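Local coordinates for Csc2 (Thermofilum pendens, PDB 4TXD), which probably binds CRISPR RNA as the Cas7-family backbone subunit of a type I-D interference complex, and carries a zinc ion, at residues N76-E81 with V89-P94. Sequence-based numbering, arbitrary orientation.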
loop_
_atom_site.group_PDB
_atom_site.type_symbol
_atom_site.label_atom_id
_atom_site.label_comp_id
_atom_site.label_asym_id
_atom_site.label_seq_id
_atom_site.Cartn_x
_atom_site.Cartn_y
_atom_site.Cartn_z
ATOM N N ASN A 76 -12.330 1.173 -14.855
ATOM C CA ASN A 76 -10.982 1.171 -15.430
ATOM C C ASN A 76 -10.639 2.468 -16.154
ATOM O O ASN A 76 -9.485 2.701 -16.517
ATOM C CB ASN A 76 -10.831 0.017 -16.424
ATOM C CG ASN A 76 -10.865 -1.350 -15.754
ATOM O OD1 ASN A 76 -10.367 -1.531 -14.635
ATOM N ND2 ASN A 76 -11.458 -2.323 -16.443
ATOM N N MET A 77 -11.657 3.281 -16.419
ATOM C CA MET A 77 -11.473 4.520 -17.167
ATOM C C MET A 77 -12.196 5.633 -16.433
ATOM O O MET A 77 -13.281 5.422 -15.880
ATOM C CB MET A 77 -12.019 4.418 -18.603
ATOM C CG MET A 77 -11.364 3.374 -19.469
ATOM S SD MET A 77 -9.650 3.788 -19.897
ATOM C CE MET A 77 -9.865 5.009 -21.178
ATOM N N THR A 78 -11.610 6.820 -16.459
ATOM C CA THR A 78 -12.204 7.947 -15.765
ATOM C C THR A 78 -11.826 9.239 -16.479
ATOM O O THR A 78 -10.881 9.273 -17.253
ATOM C CB THR A 78 -11.750 8.001 -14.287
ATOM O OG1 THR A 78 -12.584 8.913 -13.568
ATOM C CG2 THR A 78 -10.271 8.447 -14.172
ATOM N N THR A 79 -12.563 10.310 -16.219
ATOM C CA THR A 79 -12.341 11.562 -16.943
ATOM C C THR A 79 -11.444 12.549 -16.210
ATOM O O THR A 79 -11.680 12.866 -15.054
ATOM C CB THR A 79 -13.687 12.268 -17.237
ATOM O OG1 THR A 79 -14.498 11.403 -18.033
ATOM C CG2 THR A 79 -13.470 13.604 -17.970
ATOM N N LEU A 80 -10.449 13.063 -16.898
ATOM C CA LEU A 80 -9.666 14.159 -16.419
ATOM C C LEU A 80 -10.147 15.427 -17.093
ATOM O O LEU A 80 -10.129 15.504 -18.268
ATOM C CB LEU A 80 -8.216 13.994 -16.810
ATOM C CG LEU A 80 -7.272 13.042 -16.133
ATOM C CD1 LEU A 80 -5.913 13.186 -16.772
ATOM C CD2 LEU A 80 -7.202 13.323 -14.665
ATOM N N GLU A 81 -10.578 16.393 -16.312
ATOM C CA GLU A 81 -10.900 17.718 -16.814
ATOM C C GLU A 81 -9.687 18.608 -16.646
ATOM O O GLU A 81 -9.073 18.644 -15.575
ATOM C CB GLU A 81 -12.102 18.309 -16.082
ATOM C CG GLU A 81 -13.283 18.570 -16.994
ATOM C CD GLU A 81 -14.490 17.740 -16.628
ATOM O OE1 GLU A 81 -14.795 17.648 -15.419
ATOM O OE2 GLU A 81 -15.129 17.181 -17.546
ATOM N N VAL A 89 -9.195 8.592 -19.293
ATOM C CA VAL A 89 -7.897 7.941 -19.177
ATOM C C VAL A 89 -8.042 6.687 -18.329
ATOM O O VAL A 89 -8.956 6.586 -17.511
ATOM C CB VAL A 89 -6.839 8.870 -18.517
ATOM C CG1 VAL A 89 -6.572 10.110 -19.387
ATOM C CG2 VAL A 89 -7.279 9.272 -17.102
ATOM N N PRO A 90 -7.115 5.743 -18.492
ATOM C CA PRO A 90 -7.077 4.596 -17.579
ATOM C C PRO A 90 -6.820 5.031 -16.146
ATOM O O PRO A 90 -6.123 6.018 -15.891
ATOM C CB PRO A 90 -5.898 3.750 -18.094
ATOM C CG PRO A 90 -5.589 4.259 -19.434
ATOM C CD PRO A 90 -6.117 5.655 -19.568
ATOM N N VAL A 91 -7.373 4.273 -15.214
ATOM C CA VAL A 91 -7.197 4.568 -13.800
ATOM C C VAL A 91 -7.012 3.267 -13.029
ATOM O O VAL A 91 -7.612 2.233 -13.366
ATOM C CB VAL A 91 -8.402 5.370 -13.245
ATOM C CG1 VAL A 91 -9.686 4.589 -13.434
ATOM C CG2 VAL A 91 -8.204 5.722 -11.775
ATOM N N ILE A 92 -6.143 3.305 -12.030
ATOM C CA ILE A 92 -5.973 2.182 -11.124
ATOM C C ILE A 92 -6.690 2.542 -9.836
ATOM O O ILE A 92 -6.242 3.408 -9.091
ATOM C CB ILE A 92 -4.481 1.879 -10.848
ATOM C CG1 ILE A 92 -3.715 1.721 -12.162
ATOM C CG2 ILE A 92 -4.342 0.624 -9.982
ATOM C CD1 ILE A 92 -2.198 1.618 -11.979
ATOM N N GLN A 93 -7.816 1.890 -9.567
ATOM C CA GLN A 93 -8.641 2.224 -8.408
ATOM C C GLN A 93 -7.918 1.891 -7.090
ATOM O O GLN A 93 -7.061 0.995 -7.047
ATOM C CB GLN A 93 -9.993 1.488 -8.484
ATOM C CG GLN A 93 -10.979 2.063 -9.528
ATOM C CD GLN A 93 -12.454 1.875 -9.123
ATOM O OE1 GLN A 93 -12.988 0.762 -9.128
ATOM N NE2 GLN A 93 -13.109 2.975 -8.774
ATOM N N PRO A 94 -8.252 2.617 -6.016
ATOM C CA PRO A 94 -7.625 2.427 -4.700
ATOM C C PRO A 94 -7.577 0.968 -4.225
ATOM O O PRO A 94 -6.543 0.546 -3.712
ATOM C CB PRO A 94 -8.505 3.271 -3.771
ATOM C CG PRO A 94 -8.995 4.372 -4.645
ATOM C CD PRO A 94 -9.232 3.726 -5.994
#
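The carbonyl oxygen of Val89 is gripped by two donors: Thr78 N, 2.9 Å from Val89 O, and, more weakly, the CA-H of Met77, with Met77 CA 3.3 Å from the same oxygen. Thr78 returns the bond, its O accepting from Val89 N at 2.7 Å, which makes the two residues an antiparallel hydrogen-bonded pair. One step along, Met77 and Pro90 form a non-hydrogen-bonded pair, a place where proline costs no bond to strand 77-82, because a residue of such a pair does not use its N-H across it. The side chain of Met77, bent at chi2 (-69°) and chi3 (-77°), curls back over the proline, bringing SD to 3.5 Å from Pro90 N, with CE beside the ring carbon CD. Asn76 O closes this end of the pairing, taking Val91 N at 2.9 Å from well above its carbonyl plane.

On the face of Thr78, the methyl CG2 meets Val91 CB at 3.7 Å, the two side chains crossing at about a right angle; beta-branched residues suit such extended backbone. Leu80 CG lies 3.9 Å from Val89 CG2, extending the apolar surface. The contact belongs to the hairpin of strands 77-82 and 85-92, at one margin of the chain's antiparallel sheet; strand 197-204 pairs with the other edge of 85-92 through backbone hydrogen bonds of Pro90 with Ala204 and Ile92 with Ala202, and Gln93 stands at the N-cap position of helix 94-115.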